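Local coordinates for substrate binding periplasmic protein (Ralstonia solanacearum, PDB 3LOP) that probably binds leucine or related amino acids in the periplasm, as a two-lobed substrate-binding protein that closes round its ligand, at residues Gln56-Thr61 and Tyr178-Ala183; Gly82-Glu87 and Glu150-Lys155; Ala293-Glu298 and Thr317-Tyr322. One frame throughout, in Å; residues are numbered along the deposited sequence.

Interaction 1: Gln56-Thr61 and Tyr178-Ala183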
loop_
_atom_site.group_PDB
_atom_site.type_symbol
_atom_site.label_atom_id
_atom_site.label_comp_id
_atom_site.label_asym_id
_atom_site.label_seq_id
_atom_site.Cartn_x
_atom_site.Cartn_y
_atom_site.Cartn_z
ATOM N N GLN A 56 -12.328 4.476 -5.997
ATOM C CA GLN A 56 -11.402 3.593 -6.706
ATOM C C GLN A 56 -11.812 3.402 -8.166
ATOM O O GLN A 56 -11.399 2.446 -8.820
ATOM C CB GLN A 56 -11.238 2.221 -6.035
ATOM C CG GLN A 56 -9.889 1.595 -6.435
ATOM C CD GLN A 56 -9.742 0.125 -6.102
ATOM O OE1 GLN A 56 -10.661 -0.673 -6.305
ATOM N NE2 GLN A 56 -8.568 -0.248 -5.619
ATOM N N LYS A 57 -12.636 4.314 -8.671
ATOM C CA LYS A 57 -13.051 4.257 -10.066
ATOM C C LYS A 57 -11.917 4.891 -10.863
ATOM O O LYS A 57 -11.546 6.038 -10.629
ATOM C CB LYS A 57 -14.352 5.031 -10.270
ATOM C CG LYS A 57 -15.544 4.385 -9.588
ATOM C CD LYS A 57 -16.814 5.190 -9.790
ATOM C CE LYS A 57 -18.002 4.488 -9.150
ATOM N NZ LYS A 57 -19.271 5.223 -9.376
ATOM N N ILE A 58 -11.358 4.130 -11.796
ATOM C CA ILE A 58 -10.231 4.596 -12.595
ATOM C C ILE A 58 -10.422 5.972 -13.233
ATOM O O ILE A 58 -9.552 6.842 -13.116
ATOM C CB ILE A 58 -9.890 3.564 -13.687
ATOM C CG1 ILE A 58 -9.598 2.212 -13.030
ATOM C CG2 ILE A 58 -8.674 4.022 -14.487
ATOM C CD1 ILE A 58 -9.502 1.064 -14.005
ATOM N N GLU A 59 -11.551 6.174 -13.906
ATOM C CA GLU A 59 -11.817 7.453 -14.552
ATOM C C GLU A 59 -11.955 8.593 -13.549
ATOM O O GLU A 59 -11.601 9.734 -13.852
ATOM C CB GLU A 59 -13.087 7.377 -15.404
ATOM C CG GLU A 59 -12.988 6.460 -16.611
ATOM C CD GLU A 59 -14.195 6.577 -17.525
ATOM O OE1 GLU A 59 -14.436 7.685 -18.052
ATOM O OE2 GLU A 59 -14.905 5.565 -17.719
ATOM N N GLN A 60 -12.471 8.289 -12.361
ATOM C CA GLN A 60 -12.647 9.320 -11.345
ATOM C C GLN A 60 -11.309 9.720 -10.730
ATOM O O GLN A 60 -11.132 10.866 -10.329
ATOM C CB GLN A 60 -13.610 8.848 -10.254
ATOM C CG GLN A 60 -14.142 9.987 -9.392
ATOM C CD GLN A 60 -14.863 11.052 -10.209
ATOM O OE1 GLN A 60 -15.831 10.760 -10.913
ATOM N NE2 GLN A 60 -14.392 12.292 -10.120
ATOM N N THR A 61 -10.364 8.785 -10.656
ATOM C CA THR A 61 -9.048 9.115 -10.118
ATOM C C THR A 61 -8.429 10.133 -11.074
ATOM O O THR A 61 -7.873 11.152 -10.653
ATOM C CB THR A 61 -8.125 7.873 -10.044
ATOM O OG1 THR A 61 -8.692 6.901 -9.155
ATOM C CG2 THR A 61 -6.736 8.269 -9.540
ATOM N N TYR A 178 -11.930 -12.466 -9.090
ATOM C CA TYR A 178 -13.089 -11.761 -8.554
ATOM C C TYR A 178 -13.022 -10.368 -9.186
ATOM O O TYR A 178 -11.940 -9.887 -9.519
ATOM C CB TYR A 178 -13.029 -11.684 -7.022
ATOM C CG TYR A 178 -12.010 -10.711 -6.487
ATOM C CD1 TYR A 178 -12.311 -9.352 -6.366
ATOM C CD2 TYR A 178 -10.732 -11.137 -6.141
ATOM C CE1 TYR A 178 -11.357 -8.444 -5.921
ATOM C CE2 TYR A 178 -9.773 -10.234 -5.695
ATOM C CZ TYR A 178 -10.092 -8.891 -5.590
ATOM O OH TYR A 178 -9.143 -7.991 -5.171
ATOM N N PRO A 179 -14.176 -9.708 -9.372
ATOM C CA PRO A 179 -14.248 -8.368 -9.976
ATOM C C PRO A 179 -13.692 -7.236 -9.116
ATOM O O PRO A 179 -13.948 -7.184 -7.915
ATOM C CB PRO A 179 -15.744 -8.185 -10.240
ATOM C CG PRO A 179 -16.286 -9.592 -10.265
ATOM C CD PRO A 179 -15.525 -10.256 -9.166
ATOM N N ARG A 180 -12.944 -6.324 -9.734
ATOM C CA ARG A 180 -12.379 -5.200 -8.996
ATOM C C ARG A 180 -13.502 -4.334 -8.429
ATOM O O ARG A 180 -14.599 -4.269 -8.988
ATOM C CB ARG A 180 -11.475 -4.344 -9.898
ATOM C CG ARG A 180 -12.211 -3.298 -10.738
ATOM C CD ARG A 180 -11.270 -2.595 -11.708
ATOM N NE ARG A 180 -10.130 -1.972 -11.039
ATOM C CZ ARG A 180 -10.163 -0.794 -10.421
ATOM N NH1 ARG A 180 -11.284 -0.084 -10.379
ATOM N NH2 ARG A 180 -9.068 -0.327 -9.840
ATOM N N ASN A 181 -13.211 -3.674 -7.316
ATOM C CA ASN A 181 -14.159 -2.794 -6.646
ATOM C C ASN A 181 -15.366 -3.532 -6.078
ATOM O O ASN A 181 -16.423 -2.941 -5.855
ATOM C CB ASN A 181 -14.618 -1.683 -7.593
ATOM C CG ASN A 181 -14.290 -0.301 -7.061
ATOM O OD1 ASN A 181 -13.655 -0.161 -6.013
ATOM N ND2 ASN A 181 -14.721 0.728 -7.780
ATOM N N THR A 182 -15.202 -4.830 -5.851
ATOM C CA THR A 182 -16.263 -5.643 -5.272
ATOM C C THR A 182 -15.615 -6.644 -4.334
ATOM O O THR A 182 -14.389 -6.727 -4.247
ATOM C CB THR A 182 -17.035 -6.464 -6.329
ATOM O OG1 THR A 182 -16.249 -7.600 -6.714
ATOM C CG2 THR A 182 -17.341 -5.625 -7.554
ATOM N N ALA A 183 -16.453 -7.400 -3.636
ATOM C CA ALA A 183 -15.991 -8.439 -2.731
ATOM C C ALA A 183 -16.736 -9.712 -3.127
ATOM O O ALA A 183 -16.990 -10.582 -2.298
ATOM C CB ALA A 183 -16.305 -8.065 -1.287
#
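R180 reaches over to Q56 and uses the NH1 end of its guanidinium. NH1 donates to the main-chain O of Q56 at 3.0 Å, almost straight at 174°, and the oxygen lies in the guanidinium plane, at its edge. The two faces of the same group are approached by side chains: I58 lies over one, its CG1 3.9 Å from R180 NH1, and the carboxamide end of Q56 lies over the other. The planes of the Q56 amide and the guanidinium are 37° apart, tilted rather than stacked. With CG set between its own N and carbonyl carbon (chi1 84°) and a bend at chi3, the arginine brings NE to a salt bridge with D151. All this spans the cleft between the two lobes of a periplasmic binding protein. Q56 and K57, the N-cap of helix 58-71, follow edge strand 47-53 of one sheet, while the type II turn from P179 to T182 follows edge strand 174-178 of the other. N181, at the third position of that turn, slides past the Q56 side chain in the opposite direction, with OD1 3.4 Å from Q56 CB, and its ND2 is hydrogen-bonded to the main-chain O of E55.

Interaction 2: Gly82-Glu87 and Glu150-Lys155. With LEU (leucine), chain B.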
loop_
_atom_site.group_PDB
_atom_site.type_symbol
_atom_site.label_atom_id
_atom_site.label_comp_id
_atom_site.label_asym_id
_atom_site.label_seq_id
_atom_site.Cartn_x
_atom_site.Cartn_y
_atom_site.Cartn_z
ATOM N N GLY A 82 -4.825 1.672 -5.921
ATOM C CA GLY A 82 -5.186 0.918 -7.106
ATOM C C GLY A 82 -4.163 0.923 -8.221
ATOM O O GLY A 82 -3.839 1.975 -8.774
ATOM N N THR A 83 -3.654 -0.258 -8.556
ATOM C CA THR A 83 -2.680 -0.381 -9.630
ATOM C C THR A 83 -3.264 0.182 -10.920
ATOM O O THR A 83 -2.599 0.937 -11.631
ATOM C CB THR A 83 -2.282 -1.861 -9.853
ATOM O OG1 THR A 83 -1.528 -2.321 -8.727
ATOM C CG2 THR A 83 -1.431 -2.014 -11.101
ATOM N N ALA A 84 -4.509 -0.181 -11.220
ATOM C CA ALA A 84 -5.153 0.301 -12.440
ATOM C C ALA A 84 -5.340 1.814 -12.407
ATOM O O ALA A 84 -5.207 2.486 -13.429
ATOM C CB ALA A 84 -6.508 -0.389 -12.635
ATOM N N ASN A 85 -5.642 2.347 -11.228
ATOM C CA ASN A 85 -5.856 3.779 -11.074
ATOM C C ASN A 85 -4.583 4.573 -11.338
ATOM O O ASN A 85 -4.601 5.559 -12.069
ATOM C CB ASN A 85 -6.390 4.078 -9.670
ATOM C CG ASN A 85 -7.717 3.390 -9.397
ATOM O OD1 ASN A 85 -8.770 4.032 -9.343
ATOM N ND2 ASN A 85 -7.673 2.076 -9.235
ATOM N N VAL A 86 -3.473 4.142 -10.750
ATOM C CA VAL A 86 -2.221 4.847 -10.958
ATOM C C VAL A 86 -1.738 4.681 -12.395
ATOM O O VAL A 86 -1.239 5.628 -12.993
ATOM C CB VAL A 86 -1.126 4.355 -9.996
ATOM C CG1 VAL A 86 0.178 5.090 -10.281
ATOM C CG2 VAL A 86 -1.560 4.593 -8.557
ATOM N N GLU A 87 -1.890 3.484 -12.951
ATOM C CA GLU A 87 -1.451 3.263 -14.324
ATOM C C GLU A 87 -2.224 4.156 -15.293
ATOM O O GLU A 87 -1.691 4.551 -16.330
ATOM C CB GLU A 87 -1.576 1.780 -14.703
ATOM C CG GLU A 87 -0.634 0.889 -13.894
ATOM C CD GLU A 87 -0.607 -0.558 -14.354
ATOM O OE1 GLU A 87 -1.588 -1.015 -14.976
ATOM O OE2 GLU A 87 0.396 -1.249 -14.075
ATOM N N GLU A 150 -9.576 -9.285 -11.005
ATOM C CA GLU A 150 -9.687 -9.280 -12.458
ATOM C C GLU A 150 -9.335 -7.938 -13.095
ATOM O O GLU A 150 -10.183 -7.272 -13.695
ATOM C CB GLU A 150 -11.095 -9.714 -12.865
ATOM C CG GLU A 150 -11.232 -10.059 -14.334
ATOM C CD GLU A 150 -12.480 -10.867 -14.617
ATOM O OE1 GLU A 150 -13.582 -10.413 -14.240
ATOM O OE2 GLU A 150 -12.357 -11.959 -15.214
ATOM N N ASP A 151 -8.069 -7.556 -12.950
ATOM C CA ASP A 151 -7.544 -6.314 -13.505
ATOM C C ASP A 151 -6.025 -6.296 -13.335
ATOM O O ASP A 151 -5.415 -7.337 -13.077
ATOM C CB ASP A 151 -8.198 -5.095 -12.831
ATOM C CG ASP A 151 -7.581 -4.749 -11.489
ATOM O OD1 ASP A 151 -6.951 -5.627 -10.863
ATOM O OD2 ASP A 151 -7.747 -3.586 -11.055
ATOM N N ALA A 152 -5.411 -5.125 -13.477
ATOM C CA ALA A 152 -3.958 -5.004 -13.359
ATOM C C ALA A 152 -3.357 -5.599 -12.081
ATOM O O ALA A 152 -2.271 -6.179 -12.120
ATOM C CB ALA A 152 -3.549 -3.543 -13.498
ATOM N N LEU A 153 -4.044 -5.455 -10.951
ATOM C CA LEU A 153 -3.530 -6.002 -9.698
ATOM C C LEU A 153 -3.392 -7.517 -9.789
ATOM O O LEU A 153 -2.359 -8.075 -9.420
ATOM C CB LEU A 153 -4.449 -5.648 -8.521
ATOM C CG LEU A 153 -4.138 -6.401 -7.218
ATOM C CD1 LEU A 153 -2.716 -6.089 -6.770
ATOM C CD2 LEU A 153 -5.141 -6.018 -6.140
ATOM N N GLY A 154 -4.439 -8.179 -10.278
ATOM C CA GLY A 154 -4.409 -9.626 -10.404
ATOM C C GLY A 154 -3.344 -10.095 -11.375
ATOM O O GLY A 154 -2.700 -11.122 -11.158
ATOM N N LYS A 155 -3.164 -9.343 -12.455
ATOM C CA LYS A 155 -2.158 -9.673 -13.457
ATOM C C LYS A 155 -0.769 -9.638 -12.824
ATOM O O LYS A 155 0.065 -10.506 -13.088
ATOM C CB LYS A 155 -2.230 -8.681 -14.617
ATOM C CG LYS A 155 -1.159 -8.874 -15.674
ATOM C CD LYS A 155 -1.250 -7.791 -16.739
ATOM C CE LYS A 155 -1.091 -6.404 -16.127
ATOM N NZ LYS A 155 -1.303 -5.320 -17.124
HETATM N N LEU B . -3.486 -0.086 -4.102
HETATM C CA LEU B . -4.450 -1.189 -3.830
HETATM C C LEU B . -4.602 -1.390 -2.335
HETATM O O LEU B . -5.633 -1.968 -1.937
HETATM C CB LEU B . -3.941 -2.470 -4.468
HETATM C CG LEU B . -3.547 -2.111 -5.896
HETATM C CD1 LEU B . -2.327 -2.817 -6.288
HETATM C CD2 LEU B . -4.659 -2.413 -6.818
HETATM O OXT LEU B . -3.688 -0.971 -1.589
HETATM O O HOH W 1 -6.448 -1.799 -9.638
HETATM O O HOH W 2 -1.188 -2.696 -17.021
#
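The leucine pocket in the cleft of this periplasmic binding protein is bordered by two helix starts, one from each lobe, and they meet where T83 and A84 touch D151 and A152. The main apolar touch is T83 CG2 against A152 CB at 3.5 Å. T83 turns CG2 anti to its backbone N, and OG1, beside that N, is hydrogen-bonded to T107. A152 CB also lies 3.5 Å from E87 OE1, so one methyl is met by a threonine methyl and a carboxylate oxygen; A84 CB is a looser neighbour. L153 touches T83 and also packs on the bound amino acid, its CD2 3.7 Å from CD2 of the leucine, and G82 and T83 line the pocket from the other lobe. Polar traffic across the gap runs through water. One molecule accepts from A84 N and donates to D151 OD2 at 2.6 Å; a second donates to E87 OE1 at 2.7 Å and accepts from K155 NZ, joining two groups probably of opposite charge whose own atoms stay 4.8 Å apart (E87 OE1 to K155 NZ). E87 OE2 is taken by S111. D151 is the N-cap of its helix: OD1 accepts from L153 N at 2.9 Å, from well above the carboxylate plane. The same aspartate therefore caps a helix and shares a water with the other lobe. Helix 83-91 follows strand 74-78 of the five-stranded parallel sheet, with G82 as its N-cap; helix 152-166 follows strand 144-149 of the four-stranded one. Y125 of helix 125-138 touches both T83 and L153, beside the meeting point of the two helix starts.

Interaction 3: Ala293-Glu298 and Thr317-Tyr322; sequences AKVLAE and TELRDY. With NI (nickel (II) ion), chain H.
Helix 284-303 packs against the connection between helix 309-317 and strand 322-323, with E298 lying over the ring of Y322. E298 CG sits 3.5 Å from the ring centroid, only 8° off the normal, a CH-pi contact over the centre of the face. CG is anti to the backbone N (chi1 174°), a bend at chi2 brings CD above the CE1 side of the ring, and the carboxylate plane lies 14° from that of the ring. Salt bridges from OE2 to R301 and R302 hold the acid, which probably balances its charge in this buried place. K294 runs extended past the phenol, crossing it at about a right angle with CE 3.5 Å from Y322 OH; its NZ goes on to a salt bridge with E267. Deeper in, V295 CG1 meets L319 CD1 at 3.9 Å, while L319 CD2 lies 4.0 Å from E298 CG. F332 touches both V295 and L319. On the outer side of the connection, E318 binds a nickel ion through both carboxylate oxygens, OE1 at 2.3 Å and OE2 at 2.2 Å, and three waters are also bound to the metal. R320 and D321 form a salt bridge within the connection. D321, in the left-handed backbone region, and Y322 both face V330, and the chain enters the short strand through what is, by this geometry, a G1 beta bulge.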
loop_
_atom_site.group_PDB
_atom_site.type_symbol
_atom_site.label_atom_id
_atom_site.label_comp_id
_atom_site.label_asym_id
_atom_site.label_seq_id
_atom_site.Cartn_x
_atom_site.Cartn_y
_atom_site.Cartn_z
ATOM N N ALA A 293 3.616 10.895 3.772
ATOM C CA ALA A 293 3.506 12.317 4.066
ATOM C C ALA A 293 4.815 12.875 4.620
ATOM O O ALA A 293 5.224 13.975 4.258
ATOM C CB ALA A 293 2.370 12.564 5.055
ATOM N N LYS A 294 5.475 12.112 5.489
ATOM C CA LYS A 294 6.731 12.568 6.075
ATOM C C LYS A 294 7.832 12.664 5.018
ATOM O O LYS A 294 8.633 13.596 5.034
ATOM C CB LYS A 294 7.167 11.640 7.214
ATOM C CG LYS A 294 8.356 12.184 7.992
ATOM C CD LYS A 294 8.604 11.408 9.273
ATOM C CE LYS A 294 9.737 12.042 10.068
ATOM N NZ LYS A 294 9.988 11.311 11.340
ATOM N N VAL A 295 7.874 11.698 4.104
ATOM C CA VAL A 295 8.871 11.716 3.038
ATOM C C VAL A 295 8.652 12.954 2.167
ATOM O O VAL A 295 9.600 13.654 1.808
ATOM C CB VAL A 295 8.773 10.447 2.164
ATOM C CG1 VAL A 295 9.589 10.617 0.889
ATOM C CG2 VAL A 295 9.282 9.246 2.946
ATOM N N LEU A 296 7.394 13.221 1.826
ATOM C CA LEU A 296 7.070 14.384 1.011
ATOM C C LEU A 296 7.419 15.667 1.762
ATOM O O LEU A 296 7.956 16.605 1.180
ATOM C CB LEU A 296 5.581 14.378 0.645
ATOM C CG LEU A 296 5.051 15.604 -0.105
ATOM C CD1 LEU A 296 5.849 15.841 -1.388
ATOM C CD2 LEU A 296 3.578 15.388 -0.425
ATOM N N ALA A 297 7.121 15.701 3.058
ATOM C CA ALA A 297 7.411 16.878 3.867
ATOM C C ALA A 297 8.901 17.218 3.862
ATOM O O ALA A 297 9.268 18.389 3.812
ATOM C CB ALA A 297 6.924 16.666 5.299
ATOM N N GLU A 298 9.754 16.198 3.918
ATOM C CA GLU A 298 11.196 16.417 3.908
ATOM C C GLU A 298 11.612 17.029 2.573
ATOM O O GLU A 298 12.463 17.917 2.523
ATOM C CB GLU A 298 11.932 15.094 4.138
ATOM C CG GLU A 298 13.456 15.156 4.014
ATOM C CD GLU A 298 14.118 16.129 4.982
ATOM O OE1 GLU A 298 13.492 16.522 5.989
ATOM O OE2 GLU A 298 15.286 16.491 4.735
ATOM N N THR A 317 13.944 13.780 -6.108
ATOM C CA THR A 317 14.922 12.996 -6.850
ATOM C C THR A 317 16.289 12.959 -6.178
ATOM O O THR A 317 17.145 12.168 -6.564
ATOM C CB THR A 317 15.108 13.532 -8.287
ATOM O OG1 THR A 317 15.749 14.812 -8.250
ATOM C CG2 THR A 317 13.767 13.665 -8.980
ATOM N N GLU A 318 16.497 13.801 -5.173
ATOM C CA GLU A 318 17.793 13.823 -4.507
ATOM C C GLU A 318 17.799 13.309 -3.072
ATOM O O GLU A 318 18.807 13.421 -2.376
ATOM C CB GLU A 318 18.382 15.233 -4.583
ATOM C CG GLU A 318 18.424 15.751 -6.011
ATOM C CD GLU A 318 19.180 17.048 -6.162
ATOM O OE1 GLU A 318 18.917 17.995 -5.390
ATOM O OE2 GLU A 318 20.031 17.120 -7.073
ATOM N N LEU A 319 16.680 12.746 -2.623
ATOM C CA LEU A 319 16.626 12.181 -1.279
ATOM C C LEU A 319 17.496 10.926 -1.312
ATOM O O LEU A 319 17.188 9.975 -2.035
ATOM C CB LEU A 319 15.188 11.801 -0.895
ATOM C CG LEU A 319 14.188 12.932 -0.638
ATOM C CD1 LEU A 319 12.866 12.329 -0.189
ATOM C CD2 LEU A 319 14.720 13.881 0.431
ATOM N N ARG A 320 18.583 10.929 -0.545
ATOM C CA ARG A 320 19.498 9.788 -0.504
ATOM C C ARG A 320 19.569 9.226 0.908
ATOM O O ARG A 320 20.304 9.732 1.755
ATOM C CB ARG A 320 20.899 10.218 -0.965
ATOM C CG ARG A 320 21.917 9.075 -1.111
ATOM C CD ARG A 320 21.435 8.038 -2.106
ATOM N NE ARG A 320 22.515 7.289 -2.753
ATOM C CZ ARG A 320 23.264 6.357 -2.170
ATOM N NH1 ARG A 320 23.073 6.032 -0.899
ATOM N NH2 ARG A 320 24.196 5.731 -2.874
ATOM N N ASP A 321 18.787 8.182 1.150
ATOM C CA ASP A 321 18.727 7.517 2.445
ATOM C C ASP A 321 18.168 8.392 3.562
ATOM O O ASP A 321 18.675 8.383 4.687
ATOM C CB ASP A 321 20.110 6.991 2.842
ATOM C CG ASP A 321 20.730 6.121 1.768
ATOM O OD1 ASP A 321 20.059 5.176 1.299
ATOM O OD2 ASP A 321 21.892 6.381 1.395
ATOM N N TYR A 322 17.122 9.151 3.255
ATOM C CA TYR A 322 16.491 9.981 4.271
ATOM C C TYR A 322 15.812 9.021 5.249
ATOM O O TYR A 322 15.022 8.166 4.842
ATOM C CB TYR A 322 15.457 10.915 3.635
ATOM C CG TYR A 322 14.519 11.531 4.642
ATOM C CD1 TYR A 322 15.002 12.325 5.683
ATOM C CD2 TYR A 322 13.151 11.282 4.580
ATOM C CE1 TYR A 322 14.139 12.850 6.642
ATOM C CE2 TYR A 322 12.282 11.801 5.530
ATOM C CZ TYR A 322 12.780 12.580 6.558
ATOM O OH TYR A 322 11.912 13.078 7.504
HETATM NI NI NI H . 20.002 19.312 -6.933
HETATM O O HOH W 3 9.340 15.400 7.373
HETATM O O HOH W 4 19.675 21.186 -5.724
HETATM O O HOH W 5 21.273 19.675 -8.814
HETATM O O HOH W 6 21.989 18.623 -5.967
#

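Interactions 1 and 2 are neighbours, with centres 9 Å apart, and both cross the cleft between the lobes. Along the chain, 82-87 and 150-155 are nested inside the loop closed by 56-61 and 178-183. Each joins a segment following a strand of the five-stranded sheet to one following a strand of the four-stranded sheet, and they touch directly, as at Y178 O and E150 N, 2.9 Å apart. Together they fit a closed, leucine-bound form. Interaction 3 comes later in the sequence, its centre 30 Å from interaction 1 and 26 Å from interaction 2. It touches neither, and packs helix 284-303 against the connection after helix 309-317, away from the cleft.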